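Local coordinates for protein thermostable monoacylglycerol lipase (Bacillus, PDB 4LHE) that hydrolyses monoacylglycerols to glycerol and a free fatty acid, as a thermostable lipase of the alpha/beta hydrolase fold, at residues 3-8 with 59-64; 22-27 with 49-54; 140-145 with 162-167; 150-155 with 230-235; 186-191 with 211-216. All coordinates share one frame; numbering follows the deposited sequence.

Contacts 2 and 5 belong to the same central sheet, contact 2 pairing strands 21-26 and 49-52, contact 5 opening the pairing of strands 188-193 and 216-221; their centres lie 19 Å apart. Contact 1 fastens the N-terminal tail to the start of helix 62-67 and joins contact 2 through a salt bridge between Glu3 OE1 and Arg54 NH2 (2.9 Å). It also packs on contact 3, where Tyr62 CD1 comes 3.4 Å from Tyr141 CE1. Contact 4 touches none of the others, its nearest atoms being about 7 Å from those of contact 5. Its Asp231 lies near the probable Ser-His-Asp triad, and Leu25 of contact 2 near the likely nucleophile elbow; neither touches those residues.

Contact 1 (3-8 with 59-64); sequences EQYPVL and GTHYED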
# COMPACT_ATOMS: atom_id res chain seq x y z
N GLU A 3 -10.09 18.64 1.62
CA GLU A 3 -10.54 18.04 0.37
C GLU A 3 -11.72 18.84 -0.19
O GLU A 3 -12.72 19.07 0.51
CB GLU A 3 -10.91 16.56 0.57
CG GLU A 3 -9.72 15.65 0.86
CD GLU A 3 -10.11 14.19 1.01
OE1 GLU A 3 -11.32 13.90 1.09
OE2 GLU A 3 -9.20 13.33 1.06
N GLN A 4 -11.59 19.27 -1.44
CA GLN A 4 -12.55 20.18 -2.06
C GLN A 4 -13.54 19.41 -2.93
O GLN A 4 -14.58 19.95 -3.34
CB GLN A 4 -11.78 21.21 -2.90
CG GLN A 4 -12.19 22.67 -2.69
CD GLN A 4 -12.17 23.09 -1.23
OE1 GLN A 4 -11.26 22.72 -0.47
NE2 GLN A 4 -13.17 23.87 -0.82
N TYR A 5 -13.23 18.14 -3.20
CA TYR A 5 -14.01 17.32 -4.13
C TYR A 5 -14.60 16.08 -3.45
O TYR A 5 -14.06 15.62 -2.45
CB TYR A 5 -13.13 16.90 -5.31
CG TYR A 5 -12.71 18.06 -6.18
CD1 TYR A 5 -11.55 18.77 -5.91
CD2 TYR A 5 -13.48 18.44 -7.27
CE1 TYR A 5 -11.16 19.83 -6.71
CE2 TYR A 5 -13.11 19.51 -8.07
CZ TYR A 5 -11.95 20.20 -7.79
OH TYR A 5 -11.58 21.25 -8.59
N PRO A 6 -15.71 15.54 -4.00
CA PRO A 6 -16.38 14.40 -3.37
C PRO A 6 -15.75 13.03 -3.74
O PRO A 6 -15.01 12.94 -4.73
CB PRO A 6 -17.79 14.49 -3.95
CG PRO A 6 -17.58 15.04 -5.33
CD PRO A 6 -16.40 15.98 -5.23
N VAL A 7 -16.04 12.00 -2.96
CA VAL A 7 -15.44 10.67 -3.18
C VAL A 7 -16.00 9.97 -4.41
O VAL A 7 -17.22 9.88 -4.56
CB VAL A 7 -15.63 9.76 -1.93
CG1 VAL A 7 -15.03 8.38 -2.17
CG2 VAL A 7 -14.98 10.40 -0.70
N LEU A 8 -15.12 9.46 -5.27
CA LEU A 8 -15.52 8.73 -6.47
C LEU A 8 -16.29 7.49 -6.07
O LEU A 8 -16.01 6.89 -5.02
CB LEU A 8 -14.28 8.31 -7.28
CG LEU A 8 -13.87 9.14 -8.51
CD1 LEU A 8 -14.48 10.52 -8.45
CD2 LEU A 8 -12.35 9.23 -8.64
N GLY A 59 -8.93 9.23 -4.33
CA GLY A 59 -10.32 8.86 -4.59
C GLY A 59 -11.26 10.04 -4.71
O GLY A 59 -12.47 9.88 -4.58
N THR A 60 -10.71 11.23 -4.94
CA THR A 60 -11.54 12.41 -5.19
C THR A 60 -11.15 13.05 -6.53
O THR A 60 -11.79 12.79 -7.56
CB THR A 60 -11.44 13.44 -4.04
OG1 THR A 60 -10.07 13.82 -3.83
CG2 THR A 60 -11.99 12.84 -2.76
N HIS A 61 -10.09 13.85 -6.52
CA HIS A 61 -9.65 14.62 -7.69
C HIS A 61 -8.15 14.88 -7.52
O HIS A 61 -7.66 14.91 -6.39
CB HIS A 61 -10.46 15.92 -7.76
CG HIS A 61 -10.22 16.73 -9.00
ND1 HIS A 61 -9.04 17.40 -9.25
CD2 HIS A 61 -11.03 17.00 -10.06
CE1 HIS A 61 -9.12 18.03 -10.40
NE2 HIS A 61 -10.32 17.81 -10.91
N TYR A 62 -7.39 15.04 -8.60
CA TYR A 62 -5.94 15.20 -8.44
C TYR A 62 -5.51 16.53 -7.80
O TYR A 62 -4.40 16.64 -7.29
CB TYR A 62 -5.18 14.93 -9.75
CG TYR A 62 -5.61 15.77 -10.93
CD1 TYR A 62 -5.36 17.14 -10.96
CD2 TYR A 62 -6.24 15.19 -12.02
CE1 TYR A 62 -5.74 17.90 -12.04
CE2 TYR A 62 -6.63 15.95 -13.10
CZ TYR A 62 -6.38 17.31 -13.10
OH TYR A 62 -6.75 18.08 -14.18
N GLU A 63 -6.40 17.52 -7.80
CA GLU A 63 -6.12 18.80 -7.15
C GLU A 63 -6.12 18.67 -5.63
O GLU A 63 -5.29 19.28 -4.95
CB GLU A 63 -7.15 19.84 -7.58
CG GLU A 63 -6.83 20.53 -8.89
CD GLU A 63 -8.04 21.24 -9.44
OE1 GLU A 63 -9.16 20.74 -9.19
OE2 GLU A 63 -7.88 22.29 -10.09
N ASP A 64 -7.04 17.86 -5.11
CA ASP A 64 -7.04 17.48 -3.71
C ASP A 64 -5.73 16.80 -3.36
O ASP A 64 -5.06 17.17 -2.40
CB ASP A 64 -8.21 16.54 -3.42
CG ASP A 64 -9.54 17.26 -3.32
OD1 ASP A 64 -9.55 18.51 -3.20
OD2 ASP A 64 -10.59 16.59 -3.36
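Tyr5 turns its CG anti to its carbonyl carbon (chi1 -66°) and His61 turns CG anti to its backbone N, which brings the two rings face to face. The arrangement is an N-cap at the start of helix 62-67, against which the N-terminal tail of this alpha/beta hydrolase packs. His61 is the cap; its ND1 accepts from Glu63 N at 3.0 Å, in the imidazole plane, and this bond fixes the ring's rotation. Tyr5 stacks on that ring with centroids 4.2 Å apart and planes at 15°, while His61 CB covers the same tyrosine face near CG. The hydroxyl end of Tyr5 adds a weak bond to Glu63 OE1.

Asp64 receives two successive backbone N-H groups. Gln4 N reaches OD1 at 2.8 Å from above the carboxylate plane, and Tyr5 N meets the syn lone pair of OD2 at 3.1 Å. Thr60 OG1 gives its proton to the anti lone pair of the same OD2, so two donors grip one oxygen. An alanine at Asp64 would probably leave both tail amides and the Thr60 hydroxyl without their acceptor and let the tail shift. Farther along, Leu8 N donates to Gly59 O at 2.8 Å, nearly straight at 173°.

Contact 2 (22-27 with 49-54); sequences GVLLVH and TVCLPR
Val23 and Leu25 hold the tight part of this contact, where two parallel strands run 14° apart in direction. Val23 N donates to Thr49 O at 2.7 Å, Val23 O accepts from Cys51 N at 2.8 Å, and Leu25 N donates to Cys51 O at 2.9 Å. On one face of the sheet Leu24 sends CD1 against Cys51 SG and on to Pro53 CD; on the other, Leu25 CD1 meets Val50 CG1 at 3.9 Å, and helix 37-45 covers this second face.

Beyond Leu25 the backbones part, and the CA atoms of His27 and Arg54 are 7.6 Å apart. A water bridges the widening: it donates to Leu25 O and, at 2.6 Å, to Pro53 O, and accepts from His27 N. His27 holds CG between its backbone N and carbonyl carbon (chi1 68°), and this swings the ring toward the other segment, with CD2 3.4 Å from Pro53 O near the ring plane. Its NE2 is hydrogen-bonded to Leu55 N, while Arg54 points away, its NH1 hydrogen-bonded to His58 O and its NH2 in a salt bridge with Glu3 OE1. Strand 21-26, helix 37-45 and strand 49-52 form a beta-alpha-beta crossover of the alpha/beta hydrolase sheet.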
# COMPACT_ATOMS: atom_id res chain seq x y z
N GLY A 22 -7.06 -8.11 13.70
CA GLY A 22 -7.37 -7.05 12.74
C GLY A 22 -6.42 -6.97 11.57
O GLY A 22 -5.24 -7.28 11.69
N VAL A 23 -6.95 -6.59 10.41
CA VAL A 23 -6.10 -6.32 9.26
C VAL A 23 -6.33 -4.90 8.75
O VAL A 23 -7.45 -4.52 8.39
CB VAL A 23 -6.31 -7.33 8.11
CG1 VAL A 23 -5.27 -7.09 7.04
CG2 VAL A 23 -6.20 -8.76 8.61
N LEU A 24 -5.25 -4.11 8.72
CA LEU A 24 -5.25 -2.79 8.10
C LEU A 24 -4.77 -2.95 6.66
O LEU A 24 -3.70 -3.55 6.44
CB LEU A 24 -4.27 -1.88 8.85
CG LEU A 24 -4.14 -0.44 8.39
CD1 LEU A 24 -5.43 0.26 8.61
CD2 LEU A 24 -3.01 0.29 9.14
N LEU A 25 -5.53 -2.45 5.69
CA LEU A 25 -5.11 -2.53 4.28
C LEU A 25 -4.85 -1.15 3.67
O LEU A 25 -5.71 -0.27 3.73
CB LEU A 25 -6.15 -3.27 3.44
CG LEU A 25 -6.46 -4.72 3.83
CD1 LEU A 25 -7.59 -4.76 4.84
CD2 LEU A 25 -6.83 -5.53 2.60
N VAL A 26 -3.67 -0.96 3.08
CA VAL A 26 -3.28 0.36 2.63
C VAL A 26 -3.12 0.41 1.12
O VAL A 26 -2.22 -0.24 0.57
CB VAL A 26 -1.99 0.83 3.32
CG1 VAL A 26 -1.82 2.35 3.13
CG2 VAL A 26 -2.02 0.50 4.83
N HIS A 27 -3.98 1.19 0.45
CA HIS A 27 -3.91 1.33 -1.01
C HIS A 27 -2.73 2.19 -1.42
O HIS A 27 -2.04 2.74 -0.55
CB HIS A 27 -5.24 1.83 -1.61
CG HIS A 27 -5.60 3.25 -1.26
ND1 HIS A 27 -5.09 4.34 -1.95
CD2 HIS A 27 -6.45 3.76 -0.34
CE1 HIS A 27 -5.62 5.45 -1.46
NE2 HIS A 27 -6.45 5.13 -0.48
N THR A 49 -11.41 -8.59 11.76
CA THR A 49 -11.77 -7.19 11.73
C THR A 49 -10.85 -6.55 10.69
O THR A 49 -9.65 -6.83 10.64
CB THR A 49 -11.60 -6.57 13.11
OG1 THR A 49 -12.55 -7.18 13.99
CG2 THR A 49 -11.84 -5.07 13.08
N VAL A 50 -11.43 -5.70 9.85
CA VAL A 50 -10.74 -5.20 8.67
C VAL A 50 -10.91 -3.69 8.60
O VAL A 50 -12.00 -3.17 8.83
CB VAL A 50 -11.31 -5.90 7.43
CG1 VAL A 50 -11.27 -5.01 6.24
CG2 VAL A 50 -10.57 -7.22 7.18
N CYS A 51 -9.82 -2.97 8.32
CA CYS A 51 -9.89 -1.52 8.13
C CYS A 51 -9.19 -1.12 6.82
O CYS A 51 -7.99 -1.36 6.64
CB CYS A 51 -9.27 -0.78 9.33
SG CYS A 51 -9.07 1.03 9.14
N LEU A 52 -9.95 -0.51 5.92
CA LEU A 52 -9.41 -0.13 4.61
C LEU A 52 -9.74 1.33 4.38
O LEU A 52 -10.77 1.66 3.77
CB LEU A 52 -9.99 -1.03 3.49
CG LEU A 52 -9.79 -0.61 2.02
CD1 LEU A 52 -8.36 -0.14 1.75
CD2 LEU A 52 -10.15 -1.74 1.07
N PRO A 53 -8.88 2.21 4.90
CA PRO A 53 -9.09 3.67 4.82
C PRO A 53 -8.83 4.19 3.42
O PRO A 53 -8.16 3.53 2.62
CB PRO A 53 -8.03 4.24 5.80
CG PRO A 53 -6.94 3.18 5.85
CD PRO A 53 -7.69 1.86 5.71
N ARG A 54 -9.39 5.36 3.13
CA ARG A 54 -9.14 6.09 1.90
C ARG A 54 -8.10 7.15 2.25
O ARG A 54 -8.37 8.01 3.09
CB ARG A 54 -10.44 6.75 1.41
CG ARG A 54 -10.30 7.64 0.16
CD ARG A 54 -11.67 8.23 -0.26
NE ARG A 54 -12.21 9.18 0.72
CZ ARG A 54 -11.74 10.42 0.89
NH1 ARG A 54 -10.70 10.84 0.17
NH2 ARG A 54 -12.28 11.22 1.79
O HOH W 1 -5.86 2.32 2.38

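Contact 3 (140-145 with 162-167); sequences RYLDSI and TPTASL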
# COMPACT_ATOMS: atom_id res chain seq x y z
N ARG A 140 3.45 21.11 -13.69
CA ARG A 140 2.62 20.92 -12.52
C ARG A 140 2.19 19.46 -12.43
O ARG A 140 2.24 18.85 -11.36
CB ARG A 140 1.39 21.81 -12.58
CG ARG A 140 0.40 21.51 -11.48
CD ARG A 140 0.07 22.74 -10.67
NE ARG A 140 -1.07 23.49 -11.17
CZ ARG A 140 -2.23 23.64 -10.53
NH1 ARG A 140 -2.42 23.07 -9.35
NH2 ARG A 140 -3.20 24.37 -11.06
N TYR A 141 1.77 18.91 -13.57
CA TYR A 141 1.21 17.57 -13.63
C TYR A 141 1.94 16.73 -14.66
O TYR A 141 2.39 17.25 -15.68
CB TYR A 141 -0.26 17.63 -14.04
CG TYR A 141 -1.15 18.44 -13.14
CD1 TYR A 141 -1.49 17.97 -11.88
CD2 TYR A 141 -1.70 19.64 -13.56
CE1 TYR A 141 -2.33 18.69 -11.05
CE2 TYR A 141 -2.54 20.38 -12.75
CZ TYR A 141 -2.85 19.90 -11.49
OH TYR A 141 -3.68 20.62 -10.66
N LEU A 142 2.03 15.42 -14.39
CA LEU A 142 2.42 14.46 -15.41
C LEU A 142 1.22 13.61 -15.74
O LEU A 142 0.49 13.19 -14.83
CB LEU A 142 3.51 13.54 -14.89
CG LEU A 142 4.60 14.18 -14.05
CD1 LEU A 142 5.47 13.07 -13.62
CD2 LEU A 142 5.39 15.18 -14.86
N ASP A 143 1.00 13.35 -17.02
CA ASP A 143 -0.09 12.47 -17.43
C ASP A 143 0.27 11.07 -16.98
O ASP A 143 1.43 10.66 -17.07
CB ASP A 143 -0.31 12.52 -18.95
CG ASP A 143 -0.54 13.93 -19.46
OD1 ASP A 143 -0.75 14.84 -18.63
OD2 ASP A 143 -0.50 14.14 -20.69
N SER A 144 -0.71 10.35 -16.45
CA SER A 144 -0.45 9.01 -15.94
C SER A 144 -0.46 8.02 -17.10
O SER A 144 -1.20 8.20 -18.07
CB SER A 144 -1.45 8.64 -14.84
OG SER A 144 -1.23 9.43 -13.67
N ILE A 145 0.38 7.00 -16.99
CA ILE A 145 0.65 6.08 -18.10
C ILE A 145 -0.46 5.04 -18.29
O ILE A 145 -0.52 4.35 -19.31
CB ILE A 145 2.02 5.37 -17.89
CG1 ILE A 145 2.97 6.27 -17.09
CG2 ILE A 145 2.63 4.96 -19.22
CD1 ILE A 145 4.28 5.59 -16.65
N THR A 162 -0.92 13.09 -12.40
CA THR A 162 -0.26 13.03 -11.10
C THR A 162 0.45 14.35 -10.84
O THR A 162 1.25 14.79 -11.65
CB THR A 162 0.77 11.89 -11.06
OG1 THR A 162 0.09 10.64 -11.18
CG2 THR A 162 1.53 11.92 -9.76
N PRO A 163 0.13 14.99 -9.70
CA PRO A 163 0.75 16.26 -9.33
C PRO A 163 2.21 16.01 -9.01
O PRO A 163 2.52 15.04 -8.29
CB PRO A 163 -0.01 16.67 -8.06
CG PRO A 163 -1.28 15.92 -8.13
CD PRO A 163 -0.92 14.61 -8.75
N THR A 164 3.10 16.84 -9.54
CA THR A 164 4.51 16.57 -9.37
C THR A 164 4.94 16.96 -7.98
O THR A 164 5.94 16.47 -7.45
CB THR A 164 5.38 17.23 -10.47
OG1 THR A 164 5.44 18.64 -10.26
CG2 THR A 164 4.78 16.97 -11.82
N ALA A 165 4.15 17.84 -7.36
CA ALA A 165 4.35 18.15 -5.96
C ALA A 165 4.17 16.88 -5.12
O ALA A 165 4.85 16.70 -4.10
CB ALA A 165 3.37 19.21 -5.52
N SER A 166 3.25 16.01 -5.54
CA SER A 166 2.97 14.75 -4.83
C SER A 166 4.12 13.77 -4.98
O SER A 166 4.44 13.03 -4.05
CB SER A 166 1.67 14.11 -5.34
OG SER A 166 0.54 14.83 -4.89
N LEU A 167 4.72 13.74 -6.16
CA LEU A 167 5.87 12.87 -6.39
C LEU A 167 7.01 13.22 -5.45
O LEU A 167 7.68 12.32 -4.94
CB LEU A 167 6.33 12.95 -7.84
CG LEU A 167 5.36 12.27 -8.80
CD1 LEU A 167 5.78 12.55 -10.23
CD2 LEU A 167 5.35 10.78 -8.54
O HOH W 2 2.48 19.59 -8.70
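Arg140 O is gripped twice: Thr164 N donates to it at 2.8 Å, and a water gives it a second hydrogen bond. The same water accepts from Ala165 N at 2.8 Å, so a single carbonyl serves two N-H groups of the first helical turn, one directly and one through solvent. Thr164 also lays CG2 against this oxygen, and its OG1 donates to Pro139 O.

The rest of the backbone pairing is antiparallel. Leu142 and Thr162 form a hydrogen-bonded pair, with Leu142 N to Thr162 O at 2.9 Å and Thr162 N to Leu142 O at 2.8 Å, the second at 173°. Tyr141 and Pro163 form the neighbouring non-hydrogen-bonded pair; the ring atom CD1 of Tyr141 lies 3.8 Å from Pro163 CA. Leu142 has CG anti to its carbonyl carbon (chi1 -41°), which places CD2 beside Thr164 CG2 and CD1 only 3.4 Å from Leu167 CD1, tighter than usual carbon packing. At the far end the hydroxyls Ser144 OG and Thr162 OG1 lie 3.1 Å apart.

Pro163 is the N-cap of helix 164-179, so strand 161-163 passes directly into that helix. The Tyr141 side of the sheet packs on helix 62-67, where Tyr62 meets the tyrosine edge-to-face and Glu66 forms a salt bridge with Arg140. Along the chain both segments fall between strands 115-119 and 188-193, consistent with the cap that lipases of this fold commonly insert there.

Contact 4 (150-155 with 230-235); sequences KNPDVK and LDYDQP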
# COMPACT_ATOMS: atom_id res chain seq x y z
N LYS A 150 -2.29 -6.83 -15.72
CA LYS A 150 -2.35 -7.77 -16.83
C LYS A 150 -3.79 -8.10 -17.24
O LYS A 150 -4.18 -7.89 -18.39
CB LYS A 150 -1.57 -9.04 -16.49
CG LYS A 150 -1.22 -9.87 -17.69
CD LYS A 150 -1.08 -11.33 -17.31
CE LYS A 150 0.35 -11.81 -17.44
NZ LYS A 150 0.37 -13.27 -17.79
N ASN A 151 -4.56 -8.62 -16.28
CA ASN A 151 -5.98 -8.91 -16.45
C ASN A 151 -6.74 -7.68 -16.96
O ASN A 151 -6.80 -6.67 -16.28
CB ASN A 151 -6.54 -9.37 -15.10
CG ASN A 151 -7.96 -9.90 -15.19
OD1 ASN A 151 -8.55 -10.00 -16.27
ND2 ASN A 151 -8.52 -10.23 -14.03
N PRO A 152 -7.32 -7.78 -18.17
CA PRO A 152 -7.97 -6.65 -18.83
C PRO A 152 -9.42 -6.46 -18.39
O PRO A 152 -10.03 -5.46 -18.78
CB PRO A 152 -7.94 -7.05 -20.30
CG PRO A 152 -8.12 -8.52 -20.25
CD PRO A 152 -7.40 -8.99 -19.00
N ASP A 153 -9.97 -7.39 -17.62
CA ASP A 153 -11.37 -7.30 -17.21
C ASP A 153 -11.56 -6.59 -15.86
O ASP A 153 -12.68 -6.56 -15.32
CB ASP A 153 -12.03 -8.67 -17.14
CG ASP A 153 -11.96 -9.42 -18.46
OD1 ASP A 153 -11.94 -8.75 -19.52
OD2 ASP A 153 -11.94 -10.66 -18.44
N VAL A 154 -10.48 -6.05 -15.31
CA VAL A 154 -10.57 -5.26 -14.08
C VAL A 154 -9.90 -3.93 -14.34
O VAL A 154 -9.25 -3.74 -15.38
CB VAL A 154 -9.89 -5.96 -12.92
CG1 VAL A 154 -10.76 -7.10 -12.41
CG2 VAL A 154 -8.52 -6.49 -13.36
N LYS A 155 -10.03 -3.00 -13.40
CA LYS A 155 -9.42 -1.69 -13.61
C LYS A 155 -9.13 -0.98 -12.29
O LYS A 155 -9.71 -1.30 -11.25
CB LYS A 155 -10.32 -0.83 -14.50
CG LYS A 155 -11.54 -0.26 -13.79
CD LYS A 155 -12.71 -0.03 -14.75
CE LYS A 155 -13.83 0.78 -14.09
NZ LYS A 155 -14.28 0.19 -12.81
N LEU A 230 -5.34 -6.76 -7.83
CA LEU A 230 -6.47 -6.84 -8.73
C LEU A 230 -6.17 -7.79 -9.90
O LEU A 230 -7.05 -8.06 -10.73
CB LEU A 230 -6.79 -5.47 -9.31
CG LEU A 230 -7.27 -4.35 -8.40
CD1 LEU A 230 -7.48 -3.09 -9.23
CD2 LEU A 230 -8.54 -4.74 -7.73
N ASP A 231 -4.93 -8.29 -9.96
CA ASP A 231 -4.47 -9.06 -11.12
C ASP A 231 -4.73 -10.56 -10.96
O ASP A 231 -5.40 -10.99 -10.01
CB ASP A 231 -2.98 -8.80 -11.36
CG ASP A 231 -2.63 -8.64 -12.83
OD1 ASP A 231 -3.41 -9.11 -13.70
OD2 ASP A 231 -1.59 -8.01 -13.13
N TYR A 232 -4.19 -11.36 -11.88
CA TYR A 232 -4.45 -12.81 -11.86
C TYR A 232 -3.96 -13.53 -10.60
O TYR A 232 -4.52 -14.56 -10.21
CB TYR A 232 -3.86 -13.48 -13.11
CG TYR A 232 -4.56 -13.15 -14.41
CD1 TYR A 232 -5.90 -13.49 -14.61
CD2 TYR A 232 -3.88 -12.52 -15.45
CE1 TYR A 232 -6.54 -13.19 -15.80
CE2 TYR A 232 -4.51 -12.21 -16.63
CZ TYR A 232 -5.84 -12.55 -16.81
OH TYR A 232 -6.45 -12.24 -18.00
N ASP A 233 -2.94 -13.00 -9.94
CA ASP A 233 -2.46 -13.63 -8.72
C ASP A 233 -3.24 -13.22 -7.47
O ASP A 233 -2.83 -13.56 -6.37
CB ASP A 233 -0.95 -13.40 -8.53
CG ASP A 233 -0.11 -14.15 -9.57
OD1 ASP A 233 -0.29 -15.38 -9.69
OD2 ASP A 233 0.73 -13.51 -10.25
N GLN A 234 -4.35 -12.49 -7.64
CA GLN A 234 -5.21 -12.11 -6.50
C GLN A 234 -5.56 -13.26 -5.52
O GLN A 234 -5.36 -13.13 -4.32
CB GLN A 234 -6.48 -11.40 -6.98
CG GLN A 234 -7.39 -10.92 -5.85
CD GLN A 234 -8.74 -10.47 -6.37
OE1 GLN A 234 -9.66 -11.28 -6.49
NE2 GLN A 234 -8.86 -9.18 -6.66
N PRO A 235 -6.07 -14.40 -6.03
CA PRO A 235 -6.42 -15.46 -5.07
C PRO A 235 -5.20 -16.01 -4.31
O PRO A 235 -5.31 -16.35 -3.12
CB PRO A 235 -7.04 -16.55 -5.95
CG PRO A 235 -7.40 -15.85 -7.24
CD PRO A 235 -6.37 -14.80 -7.42
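Asn151 lies flat on Tyr232: its side-chain amide and the phenol ring stack with planes only 16° apart. Asn151 CG is 3.6 Å from Tyr232 CE1, and CB sits over the same face in a CH-pi contact. The torsion that puts CG anti to the backbone N (chi1 -172°) sets the amide there; OD1 also accepts a long bond (3.3 Å) from Asp153 N, well above the carbonyl plane, making an Asx turn. Lys150 CD instead lies at the ring edge, in plane, 3.6 Å from Tyr232 CD2.

The Asp231 carboxylate forks onto successive amides. Lys150 N donates to OD2 at 2.9 Å and Asn151 N to OD1 at 2.9 Å, the latter at 176°; both come from the syn side, somewhat out of plane. OD2 has a further donor in Tyr225 N, and OD1 takes a weak bond from Tyr232 N. A leucine in place of Asp231 would probably strip both amides of their acceptors and loosen the 150-155 loop from the type I turn Asp231-Gln234. So many N-H groups on a buried carboxylate would probably favour its ionised form; Lys150 NZ, hydrogen-bonded to Asn223 OD1, stays 7.0 Å from Asp231 OD1, so amide dipoles probably offset the charge.

Contact 5 (186-191 with 211-216); sequences CPALIF and ISSTEK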
# COMPACT_ATOMS: atom_id res chain seq x y z
N CYS A 186 8.82 -7.38 13.24
CA CYS A 186 7.72 -8.33 13.20
C CYS A 186 7.84 -9.24 11.98
O CYS A 186 8.59 -8.92 11.05
CB CYS A 186 6.38 -7.60 13.19
SG CYS A 186 6.12 -6.59 11.72
N PRO A 187 7.17 -10.41 12.01
CA PRO A 187 7.17 -11.29 10.84
C PRO A 187 6.81 -10.57 9.53
O PRO A 187 5.92 -9.72 9.50
CB PRO A 187 6.08 -12.32 11.18
CG PRO A 187 6.19 -12.45 12.67
CD PRO A 187 6.47 -11.02 13.16
N ALA A 188 7.51 -10.91 8.46
CA ALA A 188 7.26 -10.24 7.18
C ALA A 188 7.01 -11.24 6.05
O ALA A 188 7.72 -12.23 5.92
CB ALA A 188 8.41 -9.28 6.84
N LEU A 189 5.97 -11.00 5.26
CA LEU A 189 5.66 -11.79 4.08
C LEU A 189 5.66 -10.80 2.91
O LEU A 189 4.83 -9.90 2.83
CB LEU A 189 4.28 -12.45 4.20
CG LEU A 189 3.74 -13.20 2.98
CD1 LEU A 189 4.65 -14.35 2.65
CD2 LEU A 189 2.30 -13.70 3.16
N ILE A 190 6.62 -10.98 2.01
CA ILE A 190 6.91 -9.97 0.99
C ILE A 190 6.54 -10.49 -0.39
O ILE A 190 7.22 -11.36 -0.93
CB ILE A 190 8.41 -9.59 1.05
CG1 ILE A 190 8.77 -9.02 2.43
CG2 ILE A 190 8.77 -8.57 -0.03
CD1 ILE A 190 10.26 -8.77 2.62
N PHE A 191 5.45 -9.95 -0.96
CA PHE A 191 5.05 -10.25 -2.33
C PHE A 191 5.74 -9.36 -3.37
O PHE A 191 5.90 -8.16 -3.16
CB PHE A 191 3.54 -10.08 -2.50
CG PHE A 191 2.73 -11.13 -1.78
CD1 PHE A 191 2.68 -12.44 -2.25
CD2 PHE A 191 2.01 -10.80 -0.64
CE1 PHE A 191 1.93 -13.41 -1.58
CE2 PHE A 191 1.26 -11.76 0.02
CZ PHE A 191 1.22 -13.06 -0.44
N ILE A 211 15.23 -5.05 6.98
CA ILE A 211 14.48 -5.27 8.21
C ILE A 211 15.23 -6.21 9.15
O ILE A 211 16.01 -7.06 8.71
CB ILE A 211 13.07 -5.86 7.96
CG1 ILE A 211 13.19 -7.22 7.25
CG2 ILE A 211 12.21 -4.85 7.17
CD1 ILE A 211 11.86 -7.82 6.80
N SER A 212 14.98 -6.05 10.44
CA SER A 212 15.65 -6.87 11.45
C SER A 212 14.77 -8.06 11.86
O SER A 212 15.13 -8.85 12.74
CB SER A 212 16.03 -6.02 12.65
OG SER A 212 16.84 -4.93 12.24
N SER A 213 13.61 -8.17 11.21
CA SER A 213 12.71 -9.32 11.31
C SER A 213 13.42 -10.67 11.18
O SER A 213 14.17 -10.90 10.23
CB SER A 213 11.65 -9.22 10.20
OG SER A 213 10.98 -7.97 10.27
N THR A 214 13.17 -11.57 12.13
CA THR A 214 13.80 -12.89 12.12
C THR A 214 12.99 -13.89 11.29
O THR A 214 13.53 -14.87 10.76
CB THR A 214 14.02 -13.45 13.56
OG1 THR A 214 12.77 -13.61 14.23
CG2 THR A 214 14.88 -12.50 14.38
N GLU A 215 11.69 -13.64 11.20
CA GLU A 215 10.81 -14.43 10.35
C GLU A 215 10.43 -13.53 9.18
O GLU A 215 9.71 -12.54 9.36
CB GLU A 215 9.56 -14.85 11.12
CG GLU A 215 8.58 -15.71 10.33
CD GLU A 215 7.94 -16.80 11.17
OE1 GLU A 215 7.39 -17.76 10.58
OE2 GLU A 215 7.99 -16.70 12.42
N LYS A 216 10.95 -13.86 7.99
CA LYS A 216 10.73 -13.06 6.78
C LYS A 216 10.83 -13.95 5.54
O LYS A 216 11.66 -14.86 5.49
CB LYS A 216 11.76 -11.94 6.71
CG LYS A 216 13.20 -12.41 6.95
CD LYS A 216 14.15 -11.23 6.97
CE LYS A 216 15.60 -11.69 6.88
NZ LYS A 216 16.52 -10.53 6.98
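Ser213 and Cys186 meet where two parallel strands of the alpha/beta hydrolase sheet are about to pair. Strand 188-193, helix 202-210 and strand 216-221 make a beta-alpha-beta unit, and segment 211-216 is the turn that brings the chain back to one of the sheet's two edge strands. Ser213 sets OG anti to its carbonyl carbon (chi1 -55°), which aims the hydroxyl at Cys186 O, 2.7 Å away. The donor is tilted 22° from the carbonyl plane, and the same hydroxyl also makes a weak hydrogen bond to Ile184 O.

Ile211, just after the helix, holds CG1 between its backbone N and carbonyl carbon, with the chain extended from there to CD1. That conformation carries the methyl up to the CB of Ala188, at 3.7 Å, a methyl-to-methyl contact. Ala188 and Lys216 form the bridge itself, and their CB atoms lie 4.3 Å apart on one face of the sheet. Beyond CB, Lys216 turns CG in between its own N and carbonyl carbon (chi1 49°), then runs out fully extended, so NZ hydrogen-bonds to Phe208 O and the lysine makes a cation-pi contact with the Phe208 ring. Glu215 leads its carboxylate the other way, to His248.

The backbone supplies the remaining evidence of register. Pro187, which lacks an N-H, instead makes a CA-H...O contact, its CA 3.2 Å from Glu215 O. That oxygen also accepts from Ala188 N at 2.9 Å, and one residue on, Lys216 CA makes a like CA-H...O contact, 3.2 Å from Ala188 O.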